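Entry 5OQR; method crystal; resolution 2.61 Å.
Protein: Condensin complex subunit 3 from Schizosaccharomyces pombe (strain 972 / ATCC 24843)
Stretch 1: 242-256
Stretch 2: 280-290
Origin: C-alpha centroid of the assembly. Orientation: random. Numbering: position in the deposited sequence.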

# COMPACT_ATOMS: atom_id res chain seq x y z
N VAL A 242 -1.00 12.40 -5.41
CA VAL A 242 -1.53 12.22 -4.06
C VAL A 242 -0.45 12.54 -3.04
O VAL A 242 -0.69 13.23 -2.04
CB VAL A 242 -2.06 10.78 -3.88
CG1 VAL A 242 -2.73 10.64 -2.52
CG2 VAL A 242 -3.03 10.41 -4.99
N GLU A 243 0.76 12.04 -3.28
CA GLU A 243 1.87 12.29 -2.36
C GLU A 243 2.16 13.78 -2.27
O GLU A 243 2.50 14.29 -1.19
CB GLU A 243 3.10 11.52 -2.83
CG GLU A 243 4.22 11.46 -1.81
CD GLU A 243 5.28 12.49 -2.08
OE1 GLU A 243 5.97 12.39 -3.12
OE2 GLU A 243 5.43 13.42 -1.25
N LYS A 244 2.01 14.51 -3.38
CA LYS A 244 2.25 15.95 -3.37
C LYS A 244 1.16 16.68 -2.60
O LYS A 244 1.44 17.66 -1.91
CB LYS A 244 2.33 16.47 -4.80
CG LYS A 244 3.43 17.48 -5.04
CD LYS A 244 3.31 18.69 -4.15
CE LYS A 244 4.32 19.76 -4.55
NZ LYS A 244 4.38 20.88 -3.58
N ALA A 245 -0.09 16.22 -2.71
CA ALA A 245 -1.18 16.87 -2.01
C ALA A 245 -1.06 16.68 -0.50
O ALA A 245 -1.38 17.59 0.27
CB ALA A 245 -2.52 16.32 -2.50
N ALA A 246 -0.59 15.51 -0.06
CA ALA A 246 -0.41 15.28 1.37
C ALA A 246 0.74 16.10 1.92
O ALA A 246 0.67 16.60 3.05
CB ALA A 246 -0.18 13.79 1.62
N ALA A 247 1.82 16.25 1.14
CA ALA A 247 2.94 17.07 1.58
C ALA A 247 2.57 18.54 1.65
O ALA A 247 3.10 19.27 2.49
CB ALA A 247 4.13 16.86 0.64
N ASP A 248 1.67 19.00 0.77
CA ASP A 248 1.25 20.39 0.80
C ASP A 248 0.33 20.67 1.99
O ASP A 248 0.43 21.73 2.62
CB ASP A 248 0.56 20.76 -0.51
CG ASP A 248 1.55 21.05 -1.63
OD1 ASP A 248 2.72 20.63 -1.52
OD2 ASP A 248 1.15 21.70 -2.62
N MET A 249 -0.57 19.73 2.30
CA MET A 249 -1.40 19.88 3.49
C MET A 249 -0.54 19.93 4.74
O MET A 249 -0.84 20.68 5.68
CB MET A 249 -2.38 18.71 3.57
CG MET A 249 -3.15 18.61 4.89
SD MET A 249 -3.89 16.99 5.12
CE MET A 249 -2.43 15.98 5.32
N LEU A 250 0.53 19.14 4.77
CA LEU A 250 1.41 19.12 5.93
C LEU A 250 2.25 20.38 6.00
O LEU A 250 2.50 20.91 7.09
CB LEU A 250 2.29 17.87 5.85
CG LEU A 250 3.31 17.55 6.95
CD1 LEU A 250 4.64 18.21 6.68
CD2 LEU A 250 2.79 17.93 8.33
N ALA A 251 2.68 20.90 4.85
CA ALA A 251 3.66 21.98 4.81
C ALA A 251 3.04 23.37 4.76
O ALA A 251 3.78 24.36 4.89
CB ALA A 251 4.58 21.80 3.61
N TYR A 252 1.73 23.50 4.56
CA TYR A 252 1.13 24.82 4.43
C TYR A 252 -0.08 25.01 5.34
O TYR A 252 -0.34 26.12 5.81
CB TYR A 252 0.73 25.08 2.98
CG TYR A 252 1.90 25.46 2.09
CD1 TYR A 252 2.59 26.64 2.28
CD2 TYR A 252 2.30 24.63 1.05
CE1 TYR A 252 3.65 26.99 1.48
CE2 TYR A 252 3.37 24.97 0.24
CZ TYR A 252 4.04 26.15 0.46
OH TYR A 252 5.10 26.50 -0.35
N GLN A 253 -0.83 23.94 5.60
CA GLN A 253 -1.96 24.03 6.51
C GLN A 253 -1.58 23.63 7.93
O GLN A 253 -1.74 24.41 8.87
CB GLN A 253 -3.12 23.17 6.02
CG GLN A 253 -4.41 23.37 6.81
CD GLN A 253 -5.31 22.16 6.79
OE1 GLN A 253 -5.35 21.41 5.82
NE2 GLN A 253 -6.04 21.96 7.88
N TRP A 254 -1.09 22.40 8.10
CA TRP A 254 -0.80 21.90 9.45
C TRP A 254 0.27 22.73 10.13
O TRP A 254 0.17 23.02 11.33
CB TRP A 254 -0.39 20.43 9.38
CG TRP A 254 -1.54 19.52 9.08
CD1 TRP A 254 -2.73 19.87 8.51
CD2 TRP A 254 -1.63 18.12 9.37
NE1 TRP A 254 -3.54 18.77 8.41
CE2 TRP A 254 -2.89 17.68 8.93
CE3 TRP A 254 -0.75 17.20 9.95
CZ2 TRP A 254 -3.30 16.36 9.06
CZ3 TRP A 254 -1.17 15.89 10.07
CH2 TRP A 254 -2.43 15.48 9.62
N ILE A 255 1.30 23.13 9.39
CA ILE A 255 2.31 24.01 9.96
C ILE A 255 1.68 25.31 10.45
O ILE A 255 2.16 25.93 11.40
CB ILE A 255 3.43 24.28 8.93
CG1 ILE A 255 4.55 25.12 9.53
CG2 ILE A 255 2.86 25.01 7.71
CD1 ILE A 255 5.20 24.52 10.77
N GLU A 256 0.59 25.74 9.80
CA GLU A 256 -0.10 26.95 10.22
C GLU A 256 -0.78 26.77 11.57
O GLU A 256 -0.69 27.64 12.44
CB GLU A 256 -1.12 27.36 9.15
CG GLU A 256 -1.32 28.86 9.02
CD GLU A 256 -0.08 29.57 8.50
OE1 GLU A 256 0.51 30.36 9.25
OE2 GLU A 256 0.30 29.31 7.34
N LEU A 280 9.92 11.01 7.91
CA LEU A 280 9.41 11.23 6.57
C LEU A 280 8.69 12.57 6.47
O LEU A 280 8.85 13.30 5.48
CB LEU A 280 8.48 10.08 6.17
CG LEU A 280 7.79 10.18 4.81
CD1 LEU A 280 8.80 10.15 3.68
CD2 LEU A 280 6.79 9.05 4.66
N ALA A 281 7.88 12.91 7.48
CA ALA A 281 7.18 14.19 7.47
C ALA A 281 8.16 15.35 7.40
O ALA A 281 7.95 16.31 6.65
CB ALA A 281 6.30 14.30 8.71
N ILE A 282 9.24 15.29 8.18
CA ILE A 282 10.23 16.36 8.16
C ILE A 282 10.85 16.47 6.77
O ILE A 282 10.97 17.56 6.21
CB ILE A 282 11.30 16.12 9.24
CG1 ILE A 282 10.68 16.23 10.63
CG2 ILE A 282 12.45 17.12 9.10
CD1 ILE A 282 11.58 15.75 11.75
N LYS A 283 11.26 15.34 6.20
CA LYS A 283 11.89 15.36 4.89
C LYS A 283 10.94 15.92 3.83
O LYS A 283 11.35 16.72 2.99
CB LYS A 283 12.35 13.95 4.50
CG LYS A 283 13.40 13.39 5.44
CD LYS A 283 14.00 12.11 4.90
CE LYS A 283 15.19 11.68 5.74
NZ LYS A 283 15.87 10.47 5.19
N LYS A 284 9.67 15.52 3.88
CA LYS A 284 8.72 16.00 2.89
C LYS A 284 8.41 17.48 3.10
O LYS A 284 8.24 18.23 2.13
CB LYS A 284 7.43 15.18 2.95
CG LYS A 284 7.56 13.78 2.37
CD LYS A 284 8.06 13.82 0.93
CE LYS A 284 7.68 12.56 0.17
NZ LYS A 284 8.46 11.38 0.59
N PHE A 285 8.34 17.93 4.35
CA PHE A 285 8.14 19.35 4.61
C PHE A 285 9.22 20.18 3.94
O PHE A 285 8.93 21.22 3.33
CB PHE A 285 8.12 19.61 6.12
CG PHE A 285 8.08 21.07 6.48
CD1 PHE A 285 9.26 21.77 6.70
CD2 PHE A 285 6.88 21.74 6.59
CE1 PHE A 285 9.24 23.11 7.03
CE2 PHE A 285 6.85 23.09 6.91
CZ PHE A 285 8.03 23.77 7.14
N PHE A 286 10.48 19.75 4.04
CA PHE A 286 11.58 20.51 3.47
C PHE A 286 11.78 20.26 1.99
O PHE A 286 12.52 21.01 1.35
CB PHE A 286 12.88 20.19 4.23
CG PHE A 286 12.94 20.81 5.59
CD1 PHE A 286 12.93 22.18 5.74
CD2 PHE A 286 13.01 20.02 6.72
CE1 PHE A 286 12.98 22.76 6.99
CE2 PHE A 286 13.07 20.60 7.98
CZ PHE A 286 13.05 21.97 8.11
N ASP A 287 11.15 19.23 1.42
CA ASP A 287 11.07 19.14 -0.03
C ASP A 287 10.12 20.20 -0.58
O ASP A 287 10.36 20.76 -1.65
CB ASP A 287 10.61 17.74 -0.45
CG ASP A 287 11.73 16.72 -0.41
OD1 ASP A 287 12.90 17.10 -0.62
OD2 ASP A 287 11.44 15.52 -0.19
N VAL A 288 9.05 20.49 0.16
CA VAL A 288 8.11 21.53 -0.25
C VAL A 288 8.66 22.91 0.10
O VAL A 288 8.51 23.86 -0.68
CB VAL A 288 6.75 21.29 0.42
CG1 VAL A 288 5.75 22.37 0.02
CG2 VAL A 288 6.21 19.91 0.05
N ARG A 289 9.29 23.05 1.26
CA ARG A 289 9.75 24.34 1.77
C ARG A 289 11.27 24.29 1.91
O ARG A 289 11.80 24.33 3.03
CB ARG A 289 9.07 24.66 3.12
CG ARG A 289 7.56 24.42 3.17
CD ARG A 289 6.77 25.56 2.55
NE ARG A 289 7.03 26.83 3.21
CZ ARG A 289 6.39 27.28 4.28
NH1 ARG A 289 5.42 26.56 4.84
NH2 ARG A 289 6.70 28.45 4.80
N VAL A 290 11.97 24.23 0.78
CA VAL A 290 13.43 24.18 0.82
C VAL A 290 14.00 25.45 1.42
O VAL A 290 15.08 25.43 2.03
CB VAL A 290 13.99 23.94 -0.60
CG1 VAL A 290 15.51 23.87 -0.56
CG2 VAL A 290 13.42 22.66 -1.18
O HOH W 1 7.46 19.82 -3.32

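Two helices of the condensin subunit cross almost at right angles: the axes of 242-256 and 280-288 make an angle of 87° and approach to 9.0 Å; the two stretches together bury 549 Å². Such a crossing confines contact to a compact patch, and alanines on the first helix let the backbones come close there, with Ala251 CA 5.2 Å from Phe285 CA and Ala247 CA 6.0 Å from Lys284 CA.

Val288, which gives up the most surface, is the knob of the joint. Its CA-to-CB bond points toward the first helix, and its side chain, chi1 in the t well, sits in a hole formed by Ala247, Asp248, Ala251 and Tyr252. Val288 CG2 lies 3.7 Å from Ala247 CB, while Val288 CG1 lies 3.8 Å from Ala251 CB and 3.5 Å from Tyr252 CE2, so both methyls find apolar partners. At the rim of this hole, Asp248 OD1 forms a salt bridge of 2.7 Å with Lys244 NZ, one turn earlier on the same helix; the pairing balances their charges next to the valine. The O atom of water 1 lies 3.3 Å from Lys244 NZ and 3.5 Å from Asp287 O, a weak hydrogen bond in each case, loosely linking the two stretches.

Phe285 fills the neighbouring part of the interface. Its CA-to-CB bond points sideways, but the t rotamer brings the ring nearer the first helix, where Phe285 CD2 lies 3.8 Å from Ala251 CB and Phe285 CE2 4.0 Å from Ile255 CG1. Leu250 CD1 is at the ring edge and packs 3.8 Å from Phe285 CB. These are van der Waals contacts among buried side chains, which remove apolar surface from water.

Arg289 adds the polar tie. It is the first residue to leave helical geometry after the second helix, and its side chain reaches across to the first helix, where Arg289 NH1 donates a hydrogen bond of 2.7 Å to Ala251 O. That carbonyl lies in the wider pi-type turn spanning 249-254, where Trp254 N bonds to Met249 O at 3.0 Å, five residues back; none of the backbone hydrogen bonds within the stretch uses Ala251 O. The guanidinium meets the oxygen near its own plane, as suits an N-H donor, while Tyr252 CE1 lies over one of its faces. Tyr252 OH also comes within 3.5 Å of Arg289 CD, so the tyrosine borders both Val288 and the arginine.

At the other end of the patch, Lys284 points its CA-to-CB bond toward the first helix, and its CB lies 4.4 Å from Ala247 CB.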